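Local coordinates for pyridoxamine 5'-phosphate oxidase-related, FMN-binding (Mycobacterium smegmatis, PDB 3F7E), which is probably a reductase that uses coenzyme F420 as its hydride donor, built on the split beta-barrel fold of the FMN-binding oxidase family, at residues 19-24 / 29-34; 92-97 / 116-121; 97-100 / 105-108. All coordinates share one frame; numbering follows the deposited sequence. Where two conformers were deposited one is given.

Overall arrangement
Following the chain from its N terminus, contact 1 comes first and closes a four-residue turn, pairing strand 18-23 with strand 29-34, which lies at one end of the sheet within the chain. The chain then crosses to the far side of the sheet (37-38, 43-48), passes helix 52-59 and lays down strands 62-68 and 76-88 before helix 93-101 opens contacts 2 and 3. Contact 3 closes a short loop just after that helix, within the longer one that contact 2 closes when strand 116-127 begins. The two share Lys97 and touch where Leu96 meets 106-108. Contacts 1 and 2 reach the same sheet, centres about 17 Å apart; contact 3 lies farther from the chain's centre.

Contact 1 (19-24 / 29-34); sequences HLATVR and PQVNAM
Two hydrogen-bonded pairs, Leu20 with Asn32 and Thr22 with Gln30, hold strand 19-23 to strand 29-34, antiparallel. Each pair makes two backbone bonds; Leu20 N to Asn32 O is 2.9 Å, and Asn32 N to Leu20 O is 3.1 Å. Between them Ala21 faces Val31 in a non-hydrogen-bonded pair, where Ala21 CA comes 3.1 Å from Gln30 O in a CA-H...O contact.

On the face carrying Leu20, Thr22, Gln30 and Asn32, Leu20 packs on Val63 and Met65 of strand 62-68. Gln30 runs alongside Thr22, its CG anti to the backbone N (chi1 180°) and the chain extended, which carries the amide out to the Arg24 guanidinium. There Gln30 NE2 lies over one guanidinium face, 3.3 Å from Arg24 NH2; both are donors, so this is packing. The other end of the amide is engaged: Asn32 ND2 donates in plane to a lone pair of Gln30 OE1 at 3.1 Å. A water bridges Leu20 O and Thr22 OG1, and Asn56 of helix 52-59 also bonds Thr22 OG1.

On the opposite face Ala33 CA sits over the His19 ring, which stacks on His19 of the second subunit. Glu78 of that subunit takes the Val31 N-H. This is a two-stranded antiparallel beta hairpin, one face of which, with His19 and Val23, packs on the second subunit.

Contact 2 (92-97 / 116-121); sequences GAFYLK and RVIIVV
Phe94 and Ile118 make the apolar half of this contact, Tyr95 and Arg116 the half with a charged group. Both aromatic residues of the helix swing CG directly away from their own backbone N (chi1 175° in each), which brings Phe94 onto Ile118 and Tyr95 beside the Arg116 side chain.

Ile118 covers the Phe94 ring with two branches. The methyl Ile118 CG2 stands almost straight above the ring centre, 4.0 Å from the Phe94 centroid and 8° off the normal, a CH-pi contact over the face. The other branch reaches back to the root of the ring: Ile118 CG1 lies 3.7 Å from Phe94 CG, and the terminal Ile118 CD1 comes to 3.6 Å from Phe94 CB. Ile118 thus follows the side chain from CB to the middle of the ring.

Tyr95 meets Arg116 the other way round, with the ring supplying its edge. Tyr95 CD2 lies over one face of the guanidinium, 3.7 Å from Arg116 NH1, and Tyr95 CE2 is 3.8 Å from Arg116 CZ. The two planes stand 69° apart, and NH1 lies near the plane of the ring, beside its rim. Arg116 is bent at chi2, which turns the chain beyond CG toward the tyrosine.

The guanidinium is fixed by partners beyond the two segments: Asp112 forms a salt bridge with NE, and Thr46 OG1 bonds NH1. At the start of the helix, Gly92 occupies the N-cap position, while the carboxylate of Asp89 accepts the backbone N-H groups of Phe94 and Tyr95. Here the first turn of a helix sets Phe94 on Ile118 and Tyr95 against the Arg116 guanidinium, joining helix 93-101 to the barrel of this FMN-binding-type fold.

Contact 3 (97-100 / 105-108); sequences KLND and PLTE
Asn99 reaches from the helix to the backbone of Leu106, and its amide carries nearly all of the contact. The hydrogen bond between the segments runs from Leu106 N to Asn99 OD1 at 2.9 Å, with an N-H...acceptor angle of 133°. It is bent, and the donor stands well above the carbonyl plane, 47° out of it. Asn99 is trans about its CA-CB bond (chi1 -179°), which projects the amide from the helix into the bend of the following loop. Its other end is held too: Asn99 ND2 donates to Gly104 O, so both ends of this buried side chain grip the returning chain. Leu106 O also lies 3.2 Å from Asn99 ND2, but the angle is too poor for a bond.

The van der Waals contacts gather round the same amide. Thr107 CG2 comes to 3.4 Å from Asn99 ND2. Trp35 touches both Asn99 and Leu106, and Pro105 packs on Tyr74 of the second subunit.

Within 105-108, a weak bond from Thr107 N to Pro105 O closes an inverse gamma turn centred on Leu106. Beyond it, Thr107 OG1 donates to Glu108 OE2 at 2.7 Å, meeting the carboxylate from above its plane. Side-chain-to-backbone bonding by an asparagine thus ties the last turn of helix 93-101 to the inverse gamma turn in the connection leading to strand 116-127.

Contact 1 (19-24 / 29-34)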
loop_
_atom_site.group_PDB
_atom_site.type_symbol
_atom_site.label_atom_id
_atom_site.label_comp_id
_atom_site.label_asym_id
_atom_site.label_seq_id
_atom_site.Cartn_x
_atom_site.Cartn_y
_atom_site.Cartn_z
ATOM N N HIS A 19 -1.203 -2.091 -3.905
ATOM C CA HIS A 19 -1.479 -2.046 -2.465
ATOM C C HIS A 19 -2.576 -1.000 -2.314
ATOM O O HIS A 19 -2.364 0.194 -2.477
ATOM C CB HIS A 19 -0.192 -1.725 -1.706
ATOM C CG HIS A 19 0.795 -2.837 -1.803
ATOM N ND1 HIS A 19 1.570 -3.161 -2.906
ATOM C CD2 HIS A 19 1.089 -3.750 -0.849
ATOM C CE1 HIS A 19 2.305 -4.230 -2.596
ATOM N NE2 HIS A 19 2.025 -4.597 -1.358
ATOM N N LEU A 20 -3.795 -1.483 -2.051
ATOM C CA LEU A 20 -5.025 -0.675 -2.088
ATOM C C LEU A 20 -5.403 -0.243 -0.686
ATOM O O LEU A 20 -5.623 -1.083 0.185
ATOM C CB LEU A 20 -6.177 -1.483 -2.735
ATOM C CG LEU A 20 -7.476 -0.685 -2.862
ATOM C CD1 LEU A 20 -7.334 0.450 -3.912
ATOM C CD2 LEU A 20 -8.607 -1.617 -3.265
ATOM N N ALA A 21 -5.460 1.077 -0.501
ATOM C CA ALA A 21 -5.802 1.686 0.789
ATOM C C ALA A 21 -7.223 2.196 0.787
ATOM O O ALA A 21 -7.686 2.835 -0.185
ATOM C CB ALA A 21 -4.857 2.849 1.088
ATOM N N THR A 22 -7.905 1.954 1.888
ATOM C CA THR A 22 -9.255 2.416 2.137
ATOM C C THR A 22 -9.247 3.054 3.537
ATOM O O THR A 22 -8.281 2.944 4.263
ATOM C CB THR A 22 -10.268 1.252 2.074
ATOM O OG1 THR A 22 -9.885 0.207 2.986
ATOM C CG2 THR A 22 -10.437 0.709 0.643
ATOM N N VAL A 23 -10.341 3.714 3.906
ATOM C CA VAL A 23 -10.420 4.333 5.225
ATOM C C VAL A 23 -11.616 3.731 5.941
ATOM O O VAL A 23 -12.706 3.622 5.359
ATOM C CB VAL A 23 -10.546 5.891 5.149
ATOM C CG1 VAL A 23 -10.414 6.500 6.511
ATOM C CG2 VAL A 23 -9.491 6.485 4.259
ATOM N N ARG A 24 -11.397 3.365 7.205
ATOM C CA ARG A 24 -12.491 2.880 8.035
ATOM C C ARG A 24 -13.420 4.031 8.479
ATOM O O ARG A 24 -13.035 5.185 8.491
ATOM C CB ARG A 24 -11.923 2.191 9.266
ATOM C CG ARG A 24 -11.028 1.006 8.946
ATOM C CD ARG A 24 -10.374 0.392 10.195
ATOM N NE ARG A 24 -9.717 -0.870 9.861
ATOM C CZ ARG A 24 -10.178 -2.077 10.193
ATOM N NH1 ARG A 24 -11.309 -2.206 10.884
ATOM N NH2 ARG A 24 -9.508 -3.164 9.827
ATOM N N PRO A 29 -6.765 4.200 8.502
ATOM C CA PRO A 29 -6.604 3.533 7.200
ATOM C C PRO A 29 -6.420 2.029 7.288
ATOM O O PRO A 29 -6.042 1.479 8.333
ATOM C CB PRO A 29 -5.364 4.216 6.626
ATOM C CG PRO A 29 -4.522 4.524 7.847
ATOM C CD PRO A 29 -5.496 4.824 8.966
ATOM N N GLN A 30 -6.681 1.388 6.156
ATOM C CA GLN A 30 -6.472 -0.038 5.929
ATOM C C GLN A 30 -5.751 -0.143 4.579
ATOM O O GLN A 30 -6.096 0.596 3.657
ATOM C CB GLN A 30 -7.845 -0.756 5.820
ATOM C CG GLN A 30 -7.683 -2.218 5.578
ATOM C CD GLN A 30 -8.942 -3.001 5.744
ATOM O OE1 GLN A 30 -9.096 -4.025 5.086
ATOM N NE2 GLN A 30 -9.843 -2.554 6.623
ATOM N N VAL A 31 -4.793 -1.072 4.430
ATOM C CA VAL A 31 -4.145 -1.261 3.132
ATOM C C VAL A 31 -3.832 -2.748 2.957
ATOM O O VAL A 31 -3.357 -3.433 3.886
ATOM C CB VAL A 31 -2.898 -0.337 2.976
ATOM C CG1 VAL A 31 -1.850 -0.612 4.040
ATOM C CG2 VAL A 31 -2.287 -0.461 1.607
ATOM N N ASN A 32 -4.071 -3.248 1.756
ATOM C CA ASN A 32 -3.925 -4.673 1.459
ATOM C C ASN A 32 -3.343 -4.861 0.069
ATOM O O ASN A 32 -3.726 -4.161 -0.878
ATOM C CB ASN A 32 -5.284 -5.384 1.493
ATOM C CG ASN A 32 -5.960 -5.244 2.826
ATOM O OD1 ASN A 32 -5.556 -5.910 3.794
ATOM N ND2 ASN A 32 -6.960 -4.353 2.918
ATOM N N ALA A 33 -2.452 -5.838 -0.084
ATOM C CA ALA A 33 -1.912 -6.193 -1.402
ATOM C C ALA A 33 -3.018 -6.889 -2.194
ATOM O O ALA A 33 -3.690 -7.789 -1.685
ATOM C CB ALA A 33 -0.714 -7.118 -1.227
HETATM N N MSE A 34 -3.218 -6.486 -3.456
HETATM C CA MSE A 34 -4.349 -6.944 -4.305
HETATM C C MSE A 34 -3.895 -7.218 -5.748
HETATM O O MSE A 34 -3.077 -6.475 -6.269
HETATM C CB MSE A 34 -5.451 -5.849 -4.396
HETATM C CG MSE A 34 -6.020 -5.397 -3.086
HETATM SE SE MSE A 34 -7.089 -6.795 -2.259
HETATM C CE MSE A 34 -7.873 -5.749 -0.851
HETATM O O HOH W 1 -8.052 -1.739 1.752
HETATM O O HOH W 2 -6.665 -1.285 8.842
#

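Contact 2 (92-97 / 116-121)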
loop_
_atom_site.group_PDB
_atom_site.type_symbol
_atom_site.label_atom_id
_atom_site.label_comp_id
_atom_site.label_asym_id
_atom_site.label_seq_id
_atom_site.Cartn_x
_atom_site.Cartn_y
_atom_site.Cartn_z
ATOM N N GLY A 92 -17.838 -16.080 -9.733
ATOM C CA GLY A 92 -16.392 -15.965 -9.571
ATOM C C GLY A 92 -15.631 -15.793 -10.875
ATOM O O GLY A 92 -14.409 -15.870 -10.889
ATOM N N ALA A 93 -16.354 -15.541 -11.964
ATOM C CA ALA A 93 -15.725 -15.371 -13.251
ATOM C C ALA A 93 -14.712 -14.227 -13.287
ATOM O O ALA A 93 -13.649 -14.361 -13.912
ATOM C CB ALA A 93 -16.778 -15.163 -14.330
ATOM N N PHE A 94 -15.014 -13.091 -12.650
ATOM C CA PHE A 94 -14.077 -11.989 -12.658
ATOM C C PHE A 94 -12.833 -12.355 -11.831
ATOM O O PHE A 94 -11.694 -12.092 -12.239
ATOM C CB PHE A 94 -14.693 -10.659 -12.181
ATOM C CG PHE A 94 -13.669 -9.578 -12.082
ATOM C CD1 PHE A 94 -13.182 -8.948 -13.217
ATOM C CD2 PHE A 94 -13.104 -9.271 -10.857
ATOM C CE1 PHE A 94 -12.169 -7.968 -13.115
ATOM C CE2 PHE A 94 -12.126 -8.317 -10.749
ATOM C CZ PHE A 94 -11.630 -7.668 -11.878
ATOM N N TYR A 95 -13.057 -12.932 -10.648
ATOM C CA TYR A 95 -11.950 -13.448 -9.842
ATOM C C TYR A 95 -11.018 -14.330 -10.704
ATOM O O TYR A 95 -9.780 -14.224 -10.627
ATOM C CB TYR A 95 -12.548 -14.221 -8.658
ATOM C CG TYR A 95 -11.583 -14.959 -7.744
ATOM C CD1 TYR A 95 -10.997 -16.158 -8.132
ATOM C CD2 TYR A 95 -11.303 -14.471 -6.469
ATOM C CE1 TYR A 95 -10.130 -16.847 -7.262
ATOM C CE2 TYR A 95 -10.445 -15.131 -5.609
ATOM C CZ TYR A 95 -9.859 -16.316 -6.011
ATOM O OH TYR A 95 -9.008 -16.969 -5.140
ATOM N N LEU A 96 -11.595 -15.218 -11.517
ATOM C CA LEU A 96 -10.772 -16.105 -12.340
ATOM C C LEU A 96 -10.042 -15.373 -13.465
ATOM O O LEU A 96 -8.918 -15.742 -13.804
ATOM C CB LEU A 96 -11.615 -17.245 -12.902
ATOM C CG LEU A 96 -12.085 -18.285 -11.888
ATOM C CD1 LEU A 96 -12.847 -19.392 -12.604
ATOM C CD2 LEU A 96 -10.881 -18.886 -11.130
ATOM N N LYS A 97 -10.656 -14.341 -14.044
ATOM C CA LYS A 97 -9.917 -13.501 -14.993
ATOM C C LYS A 97 -8.688 -12.818 -14.376
ATOM O O LYS A 97 -7.637 -12.720 -15.027
ATOM C CB LYS A 97 -10.837 -12.452 -15.588
ATOM C CG LYS A 97 -11.865 -12.993 -16.557
ATOM C CD LYS A 97 -12.664 -11.837 -17.170
ATOM C CE LYS A 97 -13.718 -12.336 -18.135
ATOM N NZ LYS A 97 -13.079 -12.829 -19.369
ATOM N N ARG A 116 -18.904 -12.708 -3.876
ATOM C CA ARG A 116 -17.900 -11.971 -4.637
ATOM C C ARG A 116 -18.493 -10.811 -5.413
ATOM O O ARG A 116 -19.602 -10.944 -5.966
ATOM C CB ARG A 116 -17.144 -12.921 -5.592
ATOM C CG ARG A 116 -16.091 -13.802 -4.890
ATOM C CD ARG A 116 -14.795 -13.050 -4.654
ATOM N NE ARG A 116 -13.969 -13.740 -3.657
ATOM C CZ ARG A 116 -12.815 -13.268 -3.220
ATOM N NH1 ARG A 116 -12.290 -12.162 -3.741
ATOM N NH2 ARG A 116 -12.161 -13.929 -2.276
ATOM N N VAL A 117 -17.744 -9.708 -5.484
ATOM C CA VAL A 117 -18.114 -8.539 -6.265
ATOM C C VAL A 117 -16.888 -8.048 -7.025
ATOM O O VAL A 117 -15.734 -8.393 -6.712
ATOM C CB VAL A 117 -18.690 -7.390 -5.379
ATOM C CG1 VAL A 117 -20.020 -7.794 -4.715
ATOM C CG2 VAL A 117 -17.670 -6.962 -4.317
ATOM N N ILE A 118 -17.169 -7.200 -8.014
ATOM C CA ILE A 118 -16.160 -6.454 -8.753
ATOM C C ILE A 118 -16.238 -5.013 -8.281
ATOM O O ILE A 118 -17.300 -4.392 -8.366
ATOM C CB ILE A 118 -16.422 -6.473 -10.273
ATOM C CG1 ILE A 118 -16.751 -7.889 -10.777
ATOM C CG2 ILE A 118 -15.260 -5.815 -11.001
ATOM C CD1 ILE A 118 -17.099 -7.949 -12.255
ATOM N N ILE A 119 -15.129 -4.502 -7.756
ATOM C CA ILE A 119 -15.058 -3.096 -7.310
ATOM C C ILE A 119 -14.417 -2.277 -8.423
ATOM O O ILE A 119 -13.312 -2.619 -8.858
ATOM C CB ILE A 119 -14.208 -2.957 -6.013
ATOM C CG1 ILE A 119 -14.715 -3.875 -4.897
ATOM C CG2 ILE A 119 -14.112 -1.501 -5.575
ATOM C CD1 ILE A 119 -16.041 -3.527 -4.364
ATOM N N VAL A 120 -15.106 -1.232 -8.890
ATOM C CA VAL A 120 -14.661 -0.449 -10.047
ATOM C C VAL A 120 -14.246 0.942 -9.576
ATOM O O VAL A 120 -15.067 1.657 -8.982
ATOM C CB VAL A 120 -15.805 -0.321 -11.093
ATOM C CG1 VAL A 120 -15.285 0.380 -12.311
ATOM C CG2 VAL A 120 -16.353 -1.706 -11.422
ATOM N N VAL A 121 -12.983 1.305 -9.811
ATOM C CA VAL A 121 -12.407 2.551 -9.314
ATOM C C VAL A 121 -11.970 3.433 -10.487
ATOM O O VAL A 121 -11.221 2.997 -11.368
ATOM C CB VAL A 121 -11.165 2.261 -8.430
ATOM C CG1 VAL A 121 -10.379 3.535 -8.107
ATOM C CG2 VAL A 121 -11.587 1.524 -7.162
#

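Contact 3 (97-100 / 105-108)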
loop_
_atom_site.group_PDB
_atom_site.type_symbol
_atom_site.label_atom_id
_atom_site.label_comp_id
_atom_site.label_asym_id
_atom_site.label_seq_id
_atom_site.Cartn_x
_atom_site.Cartn_y
_atom_site.Cartn_z
ATOM N N LYS A 97 -10.656 -14.341 -14.044
ATOM C CA LYS A 97 -9.917 -13.501 -14.993
ATOM C C LYS A 97 -8.688 -12.818 -14.376
ATOM O O LYS A 97 -7.637 -12.720 -15.027
ATOM C CB LYS A 97 -10.837 -12.452 -15.588
ATOM C CG LYS A 97 -11.865 -12.993 -16.557
ATOM C CD LYS A 97 -12.664 -11.837 -17.170
ATOM C CE LYS A 97 -13.718 -12.336 -18.135
ATOM N NZ LYS A 97 -13.079 -12.829 -19.369
ATOM N N LEU A 98 -8.814 -12.341 -13.131
ATOM C CA LEU A 98 -7.659 -11.729 -12.430
ATOM C C LEU A 98 -6.586 -12.780 -12.198
ATOM O O LEU A 98 -5.414 -12.556 -12.484
ATOM C CB LEU A 98 -8.038 -11.042 -11.094
ATOM C CG LEU A 98 -8.711 -9.687 -11.192
ATOM C CD1 LEU A 98 -8.952 -9.240 -9.771
ATOM C CD2 LEU A 98 -7.733 -8.784 -11.850
ATOM N N ASN A 99 -6.978 -13.967 -11.740
ATOM C CA ASN A 99 -6.000 -15.035 -11.563
ATOM C C ASN A 99 -5.256 -15.328 -12.862
ATOM O O ASN A 99 -4.019 -15.485 -12.871
ATOM C CB ASN A 99 -6.649 -16.309 -11.060
ATOM C CG ASN A 99 -5.634 -17.395 -10.868
ATOM O OD1 ASN A 99 -4.830 -17.328 -9.942
ATOM N ND2 ASN A 99 -5.605 -18.356 -11.789
ATOM N N ASP A 100 -6.004 -15.371 -13.964
ATOM C CA ASP A 100 -5.404 -15.617 -15.274
ATOM C C ASP A 100 -4.410 -14.511 -15.653
ATOM O O ASP A 100 -3.326 -14.808 -16.188
ATOM C CB ASP A 100 -6.492 -15.737 -16.324
ATOM C CG ASP A 100 -5.983 -16.307 -17.633
ATOM O OD1 ASP A 100 -5.286 -17.348 -17.628
ATOM O OD2 ASP A 100 -6.298 -15.704 -18.667
ATOM N N PRO A 105 -2.261 -19.514 -9.223
ATOM C CA PRO A 105 -2.715 -20.873 -8.944
ATOM C C PRO A 105 -4.218 -21.012 -8.672
ATOM O O PRO A 105 -4.723 -22.142 -8.600
ATOM C CB PRO A 105 -1.889 -21.278 -7.707
ATOM C CG PRO A 105 -1.424 -20.017 -7.092
ATOM C CD PRO A 105 -1.622 -18.886 -8.051
ATOM N N LEU A 106 -4.914 -19.876 -8.536
ATOM C CA LEU A 106 -6.341 -19.819 -8.168
ATOM C C LEU A 106 -7.243 -19.986 -9.383
ATOM O O LEU A 106 -7.971 -19.064 -9.759
ATOM C CB LEU A 106 -6.674 -18.482 -7.493
ATOM C CG LEU A 106 -6.025 -18.094 -6.169
ATOM C CD1 LEU A 106 -6.320 -16.632 -5.848
ATOM C CD2 LEU A 106 -6.489 -19.014 -5.035
ATOM N N THR A 107 -7.211 -21.178 -9.974
ATOM C CA THR A 107 -7.849 -21.411 -11.277
ATOM C C THR A 107 -9.273 -21.968 -11.199
ATOM O O THR A 107 -9.932 -22.135 -12.239
ATOM C CB THR A 107 -6.962 -22.329 -12.193
ATOM O OG1 THR A 107 -6.514 -23.456 -11.430
ATOM C CG2 THR A 107 -5.746 -21.590 -12.725
ATOM N N GLU A 108 -9.747 -22.237 -9.984
ATOM C CA GLU A 108 -11.126 -22.711 -9.779
ATOM C C GLU A 108 -11.904 -21.624 -9.036
ATOM O O GLU A 108 -11.292 -20.837 -8.324
ATOM C CB GLU A 108 -11.158 -24.038 -9.005
ATOM C CG GLU A 108 -10.523 -25.233 -9.749
ATOM C CD GLU A 108 -9.023 -25.127 -9.894
ATOM O OE1 GLU A 108 -8.334 -24.977 -8.872
ATOM O OE2 GLU A 108 -8.542 -25.182 -11.043
#